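GCN5-related N-acetyltransferase (Anabaena variabilis, PDB 2OZG) transfers an acetyl group from acetyl-coenzyme A to an amino group as a GNAT-family N-acetyltransferase, its acceptor possibly being an aminoglycoside. Local coordinates at the interface of chains A and B and the interface of chains A and C. Numbering follows the deposited sequence. Chains: chain A/B/C, GCN5-related N-acetyltransferase.

Contact 1: the interface of chains A and B. Residues chain A 132-133, 360, 365, 368, 370; chain B 267-268, 271.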
ATOM      1  N   GLU A 132      18.621  -9.152 -30.264  1.00 29.64           N
ATOM      2  CA  GLU A 132      17.207  -8.803 -30.282  1.00 31.13           C
ATOM      3  C   GLU A 132      16.390  -9.684 -29.379  1.00 29.77           C
ATOM      4  O   GLU A 132      16.767 -10.792 -29.087  1.00 34.01           O
ATOM      5  CB  GLU A 132      16.633  -8.848 -31.708  1.00 30.18           C
ATOM      6  CG  GLU A 132      15.178  -8.284 -31.890  1.00 34.01           C
ATOM      7  CD  GLU A 132      15.002  -6.846 -31.345  1.00 36.46           C
ATOM      8  OE1 GLU A 132      14.729  -6.699 -30.135  1.00 37.52           O
ATOM      9  OE2 GLU A 132      15.115  -5.885 -32.124  1.00 31.86           O
ATOM     10  N   GLN A 133      15.244  -9.176 -28.930  1.00 33.66           N
ATOM     11  CA  GLN A 133      14.320 -10.010 -28.164  1.00 33.86           C
ATOM     12  C   GLN A 133      14.135 -11.320 -28.874  1.00 32.38           C
ATOM     13  O   GLN A 133      13.903 -11.355 -30.078  1.00 31.90           O
ATOM     14  CB  GLN A 133      12.972  -9.335 -27.994  1.00 32.29           C
ATOM     15  CG  GLN A 133      13.061  -8.007 -27.254  1.00 30.85           C
ATOM     16  CD  GLN A 133      11.702  -7.477 -26.920  1.00 37.76           C
ATOM     17  OE1 GLN A 133      10.726  -7.908 -27.524  1.00 36.88           O
ATOM     18  NE2 GLN A 133      11.617  -6.561 -25.908  1.00 29.31           N
ATOM     19  N   PHE A 360       8.381 -14.645 -32.417  1.00 32.54           N
ATOM     20  CA  PHE A 360       7.377 -14.051 -33.287  1.00 33.76           C
ATOM     21  C   PHE A 360       7.394 -14.739 -34.614  1.00 34.62           C
ATOM     22  O   PHE A 360       8.465 -15.193 -35.077  1.00 31.76           O
ATOM     23  CB  PHE A 360       7.650 -12.541 -33.447  1.00 35.36           C
ATOM     24  CG  PHE A 360       7.501 -11.799 -32.147  1.00 33.87           C
ATOM     25  CD1 PHE A 360       6.288 -11.772 -31.516  1.00 35.50           C
ATOM     26  CD2 PHE A 360       8.580 -11.166 -31.556  1.00 34.68           C
ATOM     27  CE1 PHE A 360       6.126 -11.094 -30.289  1.00 41.91           C
ATOM     28  CE2 PHE A 360       8.425 -10.498 -30.361  1.00 39.76           C
ATOM     29  CZ  PHE A 360       7.221 -10.476 -29.726  1.00 37.64           C
ATOM     30  N   LEU A 365       6.580 -10.505 -37.526  1.00 36.02           N
ATOM     31  CA  LEU A 365       7.795  -9.746 -37.810  1.00 36.59           C
ATOM     32  C   LEU A 365       7.613  -8.786 -39.029  1.00 35.58           C
ATOM     33  O   LEU A 365       8.118  -7.650 -39.063  1.00 33.41           O
ATOM     34  CB  LEU A 365       8.953 -10.714 -37.988  1.00 34.42           C
ATOM     35  CG  LEU A 365       9.345 -11.483 -36.716  1.00 34.91           C
ATOM     36  CD1 LEU A 365      10.320 -12.643 -36.979  1.00 34.99           C
ATOM     37  CD2 LEU A 365       9.931 -10.505 -35.624  1.00 39.48           C
ATOM     38  N   THR A 368       5.605  -5.716 -37.747  1.00 38.28           N
ATOM     39  CA  THR A 368       6.395  -4.856 -36.862  1.00 37.30           C
ATOM     40  C   THR A 368       7.670  -4.389 -37.570  1.00 38.52           C
ATOM     41  O   THR A 368       8.591  -3.835 -36.948  1.00 37.40           O
ATOM     42  CB  THR A 368       6.720  -5.573 -35.538  1.00 39.02           C
ATOM     43  OG1 THR A 368       7.436  -6.788 -35.786  1.00 37.20           O
ATOM     44  CG2 THR A 368       5.438  -5.920 -34.784  1.00 38.37           C
ATOM     45  N   LYS A 370      10.244  -5.938 -39.076  1.00 33.83           N
ATOM     46  CA  LYS A 370      11.563  -6.551 -38.893  1.00 33.21           C
ATOM     47  C   LYS A 370      11.968  -7.420 -40.082  1.00 35.01           C
ATOM     48  O   LYS A 370      13.108  -7.930 -40.148  1.00 37.20           O
ATOM     49  CB  LYS A 370      11.568  -7.397 -37.646  1.00 34.30           C
ATOM     50  CG  LYS A 370      11.043  -6.631 -36.479  1.00 33.35           C
ATOM     51  CD  LYS A 370      11.704  -5.269 -36.327  1.00 27.31           C
ATOM     52  CE  LYS A 370      11.499  -4.741 -34.889  1.00 42.07           C
ATOM     53  NZ  LYS A 370      12.000  -3.336 -34.825  1.00 42.11           N
TER
ATOM     54  N   ASP B 267       2.753 -10.397 -26.584  1.00 34.33           N
ATOM     55  CA  ASP B 267       2.414  -9.251 -27.380  1.00 39.67           C
ATOM     56  C   ASP B 267       3.563  -8.805 -28.306  1.00 35.72           C
ATOM     57  O   ASP B 267       4.674  -8.590 -27.872  1.00 39.23           O
ATOM     58  CB  ASP B 267       1.995  -8.126 -26.449  1.00 38.42           C
ATOM     59  CG  ASP B 267       2.013  -6.768 -27.117  1.00 43.80           C
ATOM     60  OD1 ASP B 267       1.063  -6.438 -27.823  1.00 39.33           O
ATOM     61  OD2 ASP B 267       2.988  -6.016 -26.884  1.00 40.57           O
ATOM     62  N   ALA B 268       3.236  -8.561 -29.564  1.00 38.49           N
ATOM     63  CA  ALA B 268       4.196  -8.118 -30.562  1.00 36.40           C
ATOM     64  C   ALA B 268       4.418  -6.589 -30.608  1.00 38.26           C
ATOM     65  O   ALA B 268       5.477  -6.122 -31.065  1.00 36.06           O
ATOM     66  CB  ALA B 268       3.746  -8.625 -31.937  1.00 36.48           C
ATOM     67  N   LEU B 271       7.458  -5.166 -29.099  1.00 31.11           N
ATOM     68  CA  LEU B 271       8.733  -5.425 -29.778  1.00 32.33           C
ATOM     69  C   LEU B 271       9.342  -4.092 -30.236  1.00 32.81           C
ATOM     70  O   LEU B 271      10.559  -3.919 -30.243  1.00 31.25           O
ATOM     71  CB  LEU B 271       8.539  -6.396 -30.966  1.00 31.93           C
ATOM     72  CG  LEU B 271       9.778  -6.656 -31.836  1.00 32.20           C
ATOM     73  CD1 LEU B 271      10.880  -7.264 -31.016  1.00 32.17           C
ATOM     74  CD2 LEU B 271       9.421  -7.532 -32.978  1.00 33.24           C
TER
HETATM   75  O   HOH W   1      12.297  -2.709 -32.120  1.00 41.51           O

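Contact 2: the interface of chains A and B. Residues chain A 120-121, 123, 133, 284-285; chain B 275-276.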
ATOM      1  N   PRO A 120      18.973  -8.312 -21.032  1.00 33.28           N
ATOM      2  CA  PRO A 120      19.514  -6.925 -21.055  1.00 37.56           C
ATOM      3  C   PRO A 120      19.048  -5.998 -19.877  1.00 38.92           C
ATOM      4  O   PRO A 120      17.921  -6.054 -19.485  1.00 42.25           O
ATOM      5  CB  PRO A 120      18.914  -6.353 -22.350  1.00 30.93           C
ATOM      6  CG  PRO A 120      17.534  -7.022 -22.384  1.00 35.51           C
ATOM      7  CD  PRO A 120      17.834  -8.460 -21.962  1.00 35.63           C
ATOM      8  N   ALA A 121      19.905  -5.152 -19.319  1.00 41.01           N
ATOM      9  CA  ALA A 121      19.384  -4.175 -18.307  1.00 42.45           C
ATOM     10  C   ALA A 121      18.792  -3.026 -19.115  1.00 40.25           C
ATOM     11  O   ALA A 121      17.901  -2.334 -18.673  1.00 44.49           O
ATOM     12  CB  ALA A 121      20.496  -3.684 -17.417  1.00 44.77           C
ATOM     13  N   GLN A 123      17.936  -2.388 -23.438  1.00 38.16           N
ATOM     14  CA  GLN A 123      17.918  -2.942 -24.792  1.00 35.02           C
ATOM     15  C   GLN A 123      18.713  -2.166 -25.851  1.00 34.43           C
ATOM     16  O   GLN A 123      19.324  -2.794 -26.734  1.00 32.57           O
ATOM     17  CB  GLN A 123      16.454  -3.082 -25.279  1.00 35.54           C
ATOM     18  CG  GLN A 123      15.741  -4.112 -24.529  1.00 34.47           C
ATOM     19  CD  GLN A 123      14.395  -4.473 -25.067  1.00 31.45           C
ATOM     20  OE1 GLN A 123      14.023  -5.629 -24.944  1.00 30.66           O
ATOM     21  NE2 GLN A 123      13.651  -3.511 -25.679  1.00 23.15           N
ATOM     22  N   GLN A 133      15.244  -9.176 -28.930  1.00 33.66           N
ATOM     23  CA  GLN A 133      14.320 -10.010 -28.164  1.00 33.86           C
ATOM     24  C   GLN A 133      14.135 -11.320 -28.874  1.00 32.38           C
ATOM     25  O   GLN A 133      13.903 -11.355 -30.078  1.00 31.90           O
ATOM     26  CB  GLN A 133      12.972  -9.335 -27.994  1.00 32.29           C
ATOM     27  CG  GLN A 133      13.061  -8.007 -27.254  1.00 30.85           C
ATOM     28  CD  GLN A 133      11.702  -7.477 -26.920  1.00 37.76           C
ATOM     29  OE1 GLN A 133      10.726  -7.908 -27.524  1.00 36.88           O
ATOM     30  NE2 GLN A 133      11.617  -6.561 -25.908  1.00 29.31           N
ATOM     31  N   ASP A 284      10.369 -11.325 -18.413  1.00 39.56           N
ATOM     32  CA  ASP A 284      11.501 -10.714 -19.067  1.00 42.38           C
ATOM     33  C   ASP A 284      11.704 -11.373 -20.419  1.00 39.43           C
ATOM     34  O   ASP A 284      11.397 -12.558 -20.595  1.00 42.39           O
ATOM     35  CB  ASP A 284      12.764 -10.942 -18.235  1.00 46.66           C
ATOM     36  CG  ASP A 284      12.798 -10.109 -16.984  1.00 53.52           C
ATOM     37  OD1 ASP A 284      13.237  -8.946 -17.069  1.00 65.48           O
ATOM     38  OD2 ASP A 284      12.412 -10.612 -15.904  1.00 68.15           O
ATOM     39  N   ARG A 285      12.136 -10.592 -21.395  1.00 33.30           N
ATOM     40  CA  ARG A 285      12.599 -11.174 -22.622  1.00 33.02           C
ATOM     41  C   ARG A 285      14.104 -11.098 -22.665  1.00 33.18           C
ATOM     42  O   ARG A 285      14.686 -10.064 -22.519  1.00 33.53           O
ATOM     43  CB  ARG A 285      11.994 -10.528 -23.849  1.00 32.39           C
ATOM     44  CG  ARG A 285      10.512 -10.766 -23.938  1.00 32.74           C
ATOM     45  CD  ARG A 285       9.884 -10.002 -25.098  1.00 36.70           C
ATOM     46  NE  ARG A 285       8.456 -10.211 -25.067  1.00 33.96           N
ATOM     47  CZ  ARG A 285       7.574  -9.502 -25.752  1.00 35.13           C
ATOM     48  NH1 ARG A 285       7.980  -8.555 -26.591  1.00 29.57           N
ATOM     49  NH2 ARG A 285       6.275  -9.732 -25.574  1.00 34.59           N
TER
ATOM     50  N   GLU B 275      12.534  -0.078 -24.460  1.00 29.66           N
ATOM     51  CA  GLU B 275      12.796  -0.911 -23.298  1.00 28.97           C
ATOM     52  C   GLU B 275      11.599  -1.744 -22.910  1.00 30.53           C
ATOM     53  O   GLU B 275      10.473  -1.506 -23.364  1.00 32.01           O
ATOM     54  CB  GLU B 275      13.226  -0.010 -22.143  1.00 33.59           C
ATOM     55  CG  GLU B 275      14.500   0.840 -22.439  1.00 41.76           C
ATOM     56  CD  GLU B 275      15.759   0.014 -22.626  1.00 43.75           C
ATOM     57  OE1 GLU B 275      15.728  -1.175 -22.245  1.00 30.94           O
ATOM     58  OE2 GLU B 275      16.773   0.566 -23.135  1.00 36.61           O
ATOM     59  N   GLN B 276      11.822  -2.778 -22.115  1.00 31.51           N
ATOM     60  CA  GLN B 276      10.722  -3.619 -21.669  1.00 29.79           C
ATOM     61  C   GLN B 276       9.999  -2.918 -20.520  1.00 32.35           C
ATOM     62  O   GLN B 276      10.101  -3.321 -19.375  1.00 33.22           O
ATOM     63  CB  GLN B 276      11.259  -4.962 -21.261  1.00 31.50           C
ATOM     64  CG  GLN B 276      11.836  -5.722 -22.473  1.00 33.30           C
ATOM     65  CD  GLN B 276      12.525  -6.999 -22.084  1.00 28.21           C
ATOM     66  OE1 GLN B 276      12.081  -7.704 -21.175  1.00 30.83           O
ATOM     67  NE2 GLN B 276      13.580  -7.348 -22.812  1.00 28.32           N
TER

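Contact 3: the interface of chains A and B. Residues chain A 136, 265-266, 280, 283; chain B 136, 265-266, 280, 283.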
ATOM      1  N   SER A 136      11.484 -15.852 -23.816  1.00 32.79           N
ATOM      2  CA  SER A 136      10.846 -15.403 -22.585  1.00 36.47           C
ATOM      3  C   SER A 136      11.298 -16.085 -21.310  1.00 39.87           C
ATOM      4  O   SER A 136      11.854 -17.179 -21.342  1.00 36.45           O
ATOM      5  CB  SER A 136       9.334 -15.603 -22.731  1.00 39.15           C
ATOM      6  OG  SER A 136       8.853 -14.883 -23.867  1.00 41.08           O
ATOM      7  N   VAL A 265       5.516 -18.163 -20.646  1.00 35.73           N
ATOM      8  CA  VAL A 265       4.463 -17.163 -20.494  1.00 35.44           C
ATOM      9  C   VAL A 265       3.106 -17.840 -20.668  1.00 31.75           C
ATOM     10  O   VAL A 265       2.154 -17.489 -19.998  1.00 37.00           O
ATOM     11  CB  VAL A 265       4.717 -15.983 -21.433  1.00 41.79           C
ATOM     12  CG1 VAL A 265       3.687 -14.921 -21.234  1.00 49.95           C
ATOM     13  CG2 VAL A 265       6.112 -15.368 -21.114  1.00 45.04           C
ATOM     14  N   ILE A 266       3.016 -18.828 -21.558  1.00 31.65           N
ATOM     15  CA  ILE A 266       1.832 -19.632 -21.681  1.00 34.15           C
ATOM     16  C   ILE A 266       2.104 -20.926 -20.908  1.00 35.02           C
ATOM     17  O   ILE A 266       2.328 -21.977 -21.477  1.00 32.99           O
ATOM     18  CB  ILE A 266       1.471 -19.955 -23.153  1.00 37.81           C
ATOM     19  CG1 ILE A 266       1.444 -18.683 -23.966  1.00 42.87           C
ATOM     20  CG2 ILE A 266       0.061 -20.599 -23.195  1.00 45.01           C
ATOM     21  CD1 ILE A 266       0.267 -17.881 -23.665  1.00 47.90           C
ATOM     22  N   ILE A 280       0.976 -13.853 -13.201  1.00 36.19           N
ATOM     23  CA  ILE A 280       2.321 -13.595 -13.602  1.00 36.19           C
ATOM     24  C   ILE A 280       2.846 -12.465 -12.720  1.00 36.37           C
ATOM     25  O   ILE A 280       2.281 -11.417 -12.690  1.00 35.85           O
ATOM     26  CB  ILE A 280       2.419 -13.269 -15.121  1.00 36.38           C
ATOM     27  CG1 ILE A 280       2.261 -14.570 -15.919  1.00 35.29           C
ATOM     28  CG2 ILE A 280       3.709 -12.638 -15.453  1.00 40.49           C
ATOM     29  CD1 ILE A 280       2.089 -14.370 -17.433  1.00 41.07           C
ATOM     30  N   GLN A 283       7.936 -10.816 -15.812  1.00 34.75           N
ATOM     31  CA  GLN A 283       8.437 -11.465 -17.008  1.00 36.93           C
ATOM     32  C   GLN A 283       9.564 -10.650 -17.602  1.00 42.58           C
ATOM     33  O   GLN A 283       9.742  -9.453 -17.304  1.00 41.66           O
ATOM     34  CB  GLN A 283       7.339 -11.603 -18.029  1.00 42.49           C
ATOM     35  CG  GLN A 283       6.874 -10.270 -18.542  1.00 53.49           C
ATOM     36  CD  GLN A 283       5.862 -10.419 -19.609  1.00 60.19           C
ATOM     37  OE1 GLN A 283       6.168 -10.916 -20.706  1.00 55.54           O
ATOM     38  NE2 GLN A 283       4.639  -9.966 -19.329  1.00 65.44           N
TER
ATOM     39  N   SER B 136      -6.381 -17.067 -24.867  1.00 32.79           N
ATOM     40  CA  SER B 136      -5.971 -16.041 -23.917  1.00 36.47           C
ATOM     41  C   SER B 136      -6.533 -14.653 -24.148  1.00 39.87           C
ATOM     42  O   SER B 136      -6.970 -14.323 -25.247  1.00 36.45           O
ATOM     43  CB  SER B 136      -4.442 -15.954 -23.938  1.00 39.15           C
ATOM     44  OG  SER B 136      -3.875 -17.225 -23.618  1.00 41.08           O
ATOM     45  N   VAL B 265      -0.731 -12.699 -24.995  1.00 35.73           N
ATOM     46  CA  VAL B 265       0.187 -12.834 -23.869  1.00 35.44           C
ATOM     47  C   VAL B 265       1.615 -12.609 -24.362  1.00 31.75           C
ATOM     48  O   VAL B 265       2.422 -12.032 -23.660  1.00 37.00           O
ATOM     49  CB  VAL B 265      -0.042 -14.169 -23.159  1.00 41.79           C
ATOM     50  CG1 VAL B 265       0.841 -14.287 -21.961  1.00 49.95           C
ATOM     51  CG2 VAL B 265      -1.521 -14.242 -22.676  1.00 45.04           C
ATOM     52  N   ILE B 266       1.926 -13.047 -25.581  1.00 31.65           N
ATOM     53  CA  ILE B 266       3.187 -12.742 -26.198  1.00 34.15           C
ATOM     54  C   ILE B 266       2.934 -11.569 -27.148  1.00 35.02           C
ATOM     55  O   ILE B 266       2.895 -11.718 -28.354  1.00 32.99           O
ATOM     56  CB  ILE B 266       3.784 -13.941 -26.977  1.00 37.81           C
ATOM     57  CG1 ILE B 266       3.804 -15.168 -26.096  1.00 42.87           C
ATOM     58  CG2 ILE B 266       5.241 -13.601 -27.384  1.00 45.01           C
ATOM     59  CD1 ILE B 266       4.844 -15.079 -25.080  1.00 47.90           C
ATOM     60  N   ILE B 280       2.261  -7.028 -17.681  1.00 36.19           N
ATOM     61  CA  ILE B 280       0.968  -7.625 -17.780  1.00 36.19           C
ATOM     62  C   ILE B 280       0.217  -7.290 -16.496  1.00 36.37           C
ATOM     63  O   ILE B 280       0.668  -7.603 -15.439  1.00 35.85           O
ATOM     64  CB  ILE B 280       1.057  -9.157 -18.044  1.00 36.38           C
ATOM     65  CG1 ILE B 280       1.452  -9.386 -19.509  1.00 35.29           C
ATOM     66  CG2 ILE B 280      -0.226  -9.825 -17.768  1.00 40.49           C
ATOM     67  CD1 ILE B 280       1.819 -10.839 -19.849  1.00 41.07           C
ATOM     68  N   GLN B 283      -4.515 -11.251 -16.823  1.00 34.75           N
ATOM     69  CA  GLN B 283      -4.775 -12.156 -17.925  1.00 36.93           C
ATOM     70  C   GLN B 283      -5.879 -13.120 -17.551  1.00 42.58           C
ATOM     71  O   GLN B 283      -6.213 -13.314 -16.366  1.00 41.66           O
ATOM     72  CB  GLN B 283      -3.534 -12.939 -18.266  1.00 42.49           C
ATOM     73  CG  GLN B 283      -3.132 -13.869 -17.158  1.00 53.49           C
ATOM     74  CD  GLN B 283      -1.968 -14.698 -17.537  1.00 60.19           C
ATOM     75  OE1 GLN B 283      -2.065 -15.551 -18.435  1.00 55.54           O
ATOM     76  NE2 GLN B 283      -0.847 -14.493 -16.843  1.00 65.44           N
TER
HETATM   77  O   HOH W   2      -0.597 -17.581 -19.769  1.00 27.11           O
HETATM   78  O   HOH W   3       5.109 -11.520 -23.269  1.00 27.11           O
HETATM   79  O   HOH W   4      -1.279 -12.356 -14.494  1.00 32.67           O

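Contact 4: the interface of chains A and C. Residues chain A 31-32; chain C 220-222, 255-256.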
ATOM      1  N   PHE A  31      26.052  -3.926  -9.998  1.00 35.20           N
ATOM      2  CA  PHE A  31      24.907  -4.724  -9.662  1.00 34.93           C
ATOM      3  C   PHE A  31      24.379  -4.584  -8.267  1.00 35.43           C
ATOM      4  O   PHE A  31      23.523  -5.333  -7.875  1.00 38.24           O
ATOM      5  CB  PHE A  31      25.249  -6.163 -10.031  1.00 34.66           C
ATOM      6  CG  PHE A  31      25.474  -6.287 -11.482  1.00 40.15           C
ATOM      7  CD1 PHE A  31      24.399  -6.166 -12.346  1.00 43.72           C
ATOM      8  CD2 PHE A  31      26.731  -6.375 -12.004  1.00 34.08           C
ATOM      9  CE1 PHE A  31      24.576  -6.200 -13.669  1.00 45.35           C
ATOM     10  CE2 PHE A  31      26.916  -6.406 -13.349  1.00 40.34           C
ATOM     11  CZ  PHE A  31      25.843  -6.311 -14.187  1.00 41.54           C
ATOM     12  N   VAL A  32      24.928  -3.635  -7.511  1.00 35.55           N
ATOM     13  CA  VAL A  32      24.509  -3.333  -6.147  1.00 35.61           C
ATOM     14  C   VAL A  32      24.586  -4.587  -5.289  1.00 38.09           C
ATOM     15  O   VAL A  32      23.626  -4.933  -4.607  1.00 34.58           O
ATOM     16  CB  VAL A  32      23.069  -2.683  -6.116  1.00 33.09           C
ATOM     17  CG1 VAL A  32      22.842  -1.971  -4.765  1.00 36.58           C
ATOM     18  CG2 VAL A  32      22.938  -1.684  -7.239  1.00 36.04           C
TER
ATOM     19  N   GLN C 220      24.605   2.589  -1.937  1.00 28.05           N
ATOM     20  CA  GLN C 220      23.584   2.060  -2.806  1.00 30.03           C
ATOM     21  C   GLN C 220      23.032   0.875  -2.062  1.00 33.40           C
ATOM     22  O   GLN C 220      23.778   0.200  -1.361  1.00 32.09           O
ATOM     23  CB  GLN C 220      24.197   1.482  -4.082  1.00 32.99           C
ATOM     24  CG  GLN C 220      25.151   2.350  -4.828  1.00 36.32           C
ATOM     25  CD  GLN C 220      25.565   1.660  -6.104  1.00 28.87           C
ATOM     26  OE1 GLN C 220      26.101   0.523  -6.085  1.00 33.58           O
ATOM     27  NE2 GLN C 220      25.282   2.299  -7.214  1.00 37.69           N
ATOM     28  N   GLU C 221      21.785   0.534  -2.332  1.00 32.52           N
ATOM     29  CA  GLU C 221      21.194  -0.657  -1.739  1.00 35.16           C
ATOM     30  C   GLU C 221      20.002  -1.064  -2.539  1.00 33.20           C
ATOM     31  O   GLU C 221      19.453  -0.264  -3.280  1.00 33.19           O
ATOM     32  CB  GLU C 221      20.765  -0.407  -0.282  1.00 35.25           C
ATOM     33  CG  GLU C 221      19.902   0.822  -0.096  1.00 42.99           C
ATOM     34  CD  GLU C 221      19.510   1.063   1.370  1.00 45.32           C
ATOM     35  OE1 GLU C 221      18.989   0.116   1.985  1.00 45.51           O
ATOM     36  OE2 GLU C 221      19.728   2.195   1.882  1.00 45.18           O
ATOM     37  N   ARG C 222      19.604  -2.324  -2.364  1.00 36.95           N
ATOM     38  CA  ARG C 222      18.391  -2.869  -2.949  1.00 45.55           C
ATOM     39  C   ARG C 222      17.408  -3.072  -1.813  1.00 50.71           C
ATOM     40  O   ARG C 222      17.762  -3.675  -0.802  1.00 50.56           O
ATOM     41  CB  ARG C 222      18.633  -4.208  -3.598  1.00 45.53           C
ATOM     42  CG  ARG C 222      19.495  -4.082  -4.801  1.00 51.58           C
ATOM     43  CD  ARG C 222      19.486  -5.383  -5.625  1.00 56.95           C
ATOM     44  NE  ARG C 222      20.290  -5.173  -6.818  1.00 57.22           N
ATOM     45  CZ  ARG C 222      19.877  -4.522  -7.902  1.00 52.91           C
ATOM     46  NH1 ARG C 222      18.638  -4.045  -7.992  1.00 50.89           N
ATOM     47  NH2 ARG C 222      20.702  -4.347  -8.914  1.00 54.62           N
ATOM     48  N   GLN C 255      20.898   0.732 -13.453  0.50 31.64           N
ATOM     49  CA  GLN C 255      21.199   0.005 -12.195  0.50 35.25           C
ATOM     50  C   GLN C 255      20.431   0.462 -10.950  0.50 33.98           C
ATOM     51  O   GLN C 255      20.319  -0.286  -9.982  0.50 33.34           O
ATOM     52  CB  GLN C 255      22.745  -0.033 -11.841  0.50 36.97           C
ATOM     53  CG  GLN C 255      23.618   1.280 -11.711  0.50 36.58           C
ATOM     54  CD  GLN C 255      24.775   1.208 -10.611  0.50 39.59           C
ATOM     55  OE1 GLN C 255      24.545   0.799  -9.444  0.50 19.19           O
ATOM     56  NE2 GLN C 255      25.997   1.663 -10.978  0.50 39.56           N
ATOM     57  N   ILE C 256      19.942   1.693 -10.984  1.00 30.13           N
ATOM     58  CA  ILE C 256      19.347   2.366  -9.822  1.00 30.06           C
ATOM     59  C   ILE C 256      17.989   2.968 -10.183  1.00 28.73           C
ATOM     60  O   ILE C 256      17.919   3.802 -11.016  1.00 31.47           O
ATOM     61  CB  ILE C 256      20.263   3.495  -9.389  1.00 29.43           C
ATOM     62  CG1 ILE C 256      21.637   2.965  -8.931  1.00 29.80           C
ATOM     63  CG2 ILE C 256      19.637   4.368  -8.286  1.00 31.51           C
ATOM     64  CD1 ILE C 256      21.521   2.000  -7.739  1.00 31.09           C
TER

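Contact 1: the interface of chains A and B
B:Leu271 points its forked end into a recess of chain A, and each methyl meets different walls. The side chain leaves the 3-10 helix 269-272 with CG anti to the backbone N (chi1 175°), carrying both methyls away from its own backbone. Branch CD1 turns to the start of strand 132-143, where it lies 3.6 Å from the amide oxygen OE1 of A:Gln133; the two side chains run in opposite directions. CD1 also meets the carboxylate OE1 of A:Glu132 at 4.0 Å, the side chains crossing at a slant. That oxygen accepts from the backbone N of A:Gln133 at 2.8 Å through its anti lone pair, which probably helps to hold the side chain bent at chi2 (54°). Branch CD2 faces the other wall: it is 3.5 Å from the hydroxyl OG1 of A:Thr368, whose side chain crosses it at about a right angle, and 4.0 Å from A:Leu365 CD2. The aliphatic stem of A:Lys370 passes alongside in the reverse sense. A:Phe360 presents one ring face to chain B: B:Leu271 lies over one rim and B:Ala268 over the other, with A:Phe360 CE1 3.6 Å from B:Ala268 CA. The side-chain amine NZ of A:Lys370 reaches a water at 2.8 Å, itself 2.8 Å from the backbone O of B:Leu271. The site thus plugs a leucine of one subunit into the other, burying apolar surface and probably helping to hold the deposited two-fold pair together.

Contact 2: the interface of chains A and B
In B:Gln276, CG is anti to the carbonyl carbon (chi1 -66°) and the chain runs extended beyond it (chi2 173°), an outstretched shape that places the amide against the backbone of strand 279-290 of chain A. There it grips the backbone of A:Arg285 at two points: the backbone N donates to B:Gln276 OE1 at 2.9 Å, and B:Gln276 NE2 donates to the backbone O at 2.9 Å. Both bonds are nearly straight, and together they fix the amide's rotation as well as its position. NE2 also donates to the amide oxygen OE1 of A:Gln123 at 2.8 Å, an approach from above that carbonyl's plane, the two amides being turned 64° apart. The same oxygen accepts from A:Gln133 NE2 at 2.8 Å, this time in the carbonyl plane and on a lone pair. A:Gln133 is held on the other side of the same amide, where NH1 of A:Arg285 donates to OE1 at 3.0 Å with that oxygen in the guanidinium plane. A second anchor is B:Glu275, whose chain bends at chi2 and sets carboxylate OE1 on the backbone N of A:Gln123 at 2.8 Å, met on the syn side. That N-H opens helix 123-128, whose dipole would probably steady the acid's negative charge. The polar bonds probably help to hold the subunits in register. B:Glu275 is a CoA-contacting residue although its own chain does not bind that CoA, and may help frame its neighbour's cofactor site.

Contact 3: the interface of chains A and B
The two-fold axis of this GNAT-family pair passes between matching segments of the second acetyltransferase region: the loop residues at 265-266 and the start of strand 279-290, from both chains. Contacts away from the axis occur twice, while the two valines meet each other across it. The A:Val265 and B:Val265 side chains run past each other in opposite senses; their CG1 methyls are modelled implausibly close, so their exact separation is doubtful. Next to them, A:Ile266 CD1 packs on B:Val265 at 3.8 Å from CB, the side chains meeting at a slant, and B:Ile266 returns the contact on A:Val265. Farther along, A:Ile280 CD1 lies against the B:Gln283 amide, 4.1 Å from CD, with the side chains roughly perpendicular. The glutamine reaches this position with CG between the backbone N and the carbonyl carbon (chi1 66°) and an extended chain beyond. Its amide nitrogen is placed too near the isoleucine methyl to carry meaning. One water lies 2.8 Å from A:Gln283 OE1 and 2.8 Å from the backbone O of B:Val265, and another makes the exchanged bridge between B:Gln283 OE1 and the backbone O of A:Val265. A further water is 3.0 Å from the backbone N of A:Ile280 and reaches B:Gln283 NE2.

Contact 4: the interface of chains A and C
A:Val32 packs against strand 211-222 and the loop at 255-256 of chain C; its two methyls point to different parts of that chain, while C:Arg222 runs along all three side-chain atoms. CB lies over one face of the C:Arg222 guanidinium group, 3.8 Å from NE. CG1, anti to the backbone N (chi1 -162°), reaches across to the strand itself: it is 3.7 Å from C:Glu221 CA and 3.8 Å from C:Gln220 CB, so backbone as well as side chain forms its seat. CG2 turns the other way, towards the loop, where it lies 3.7 Å from the amide oxygen OE1 of C:Gln255 and 4.0 Å from C:Ile256 CD1. Just before the valine, the backbone O of A:Phe31 takes the polar part. C:Arg222, extended from CG to NE, brings its guanidinium edge to that oxygen, and NH2 donates to it at 3.2 Å; the donor stands well above the carbonyl plane, while the oxygen stays in the guanidinium plane. A weak bond from NE adds to it. The pair is not an exact two-fold, and the structure alone does not show whether it forms in solution. Within chain C, C:Gln220 NE2 donates to C:Gln255 OE1 at 2.8 Å, the oxygen that A:Val32 CG2 touches.

Contacts 1, 2 and 3 are parts of the same two-fold A-B interface. The C-alpha centre of contact 1 lies about 12 Å from that of contact 2, and contact 3 is about 15 Å from either. A:Gln133 belongs to contacts 1 and 2, strand 132-143 runs through all three, and strand 279-290 serves contacts 2 and 3. Contact 4 faces a different neighbour, about 18 Å from contact 2 and 30 Å from contact 1. One subunit thus uses separate surfaces for two partners, consistent with a larger assembly such as the deposited one of six copies, if that is the biological form.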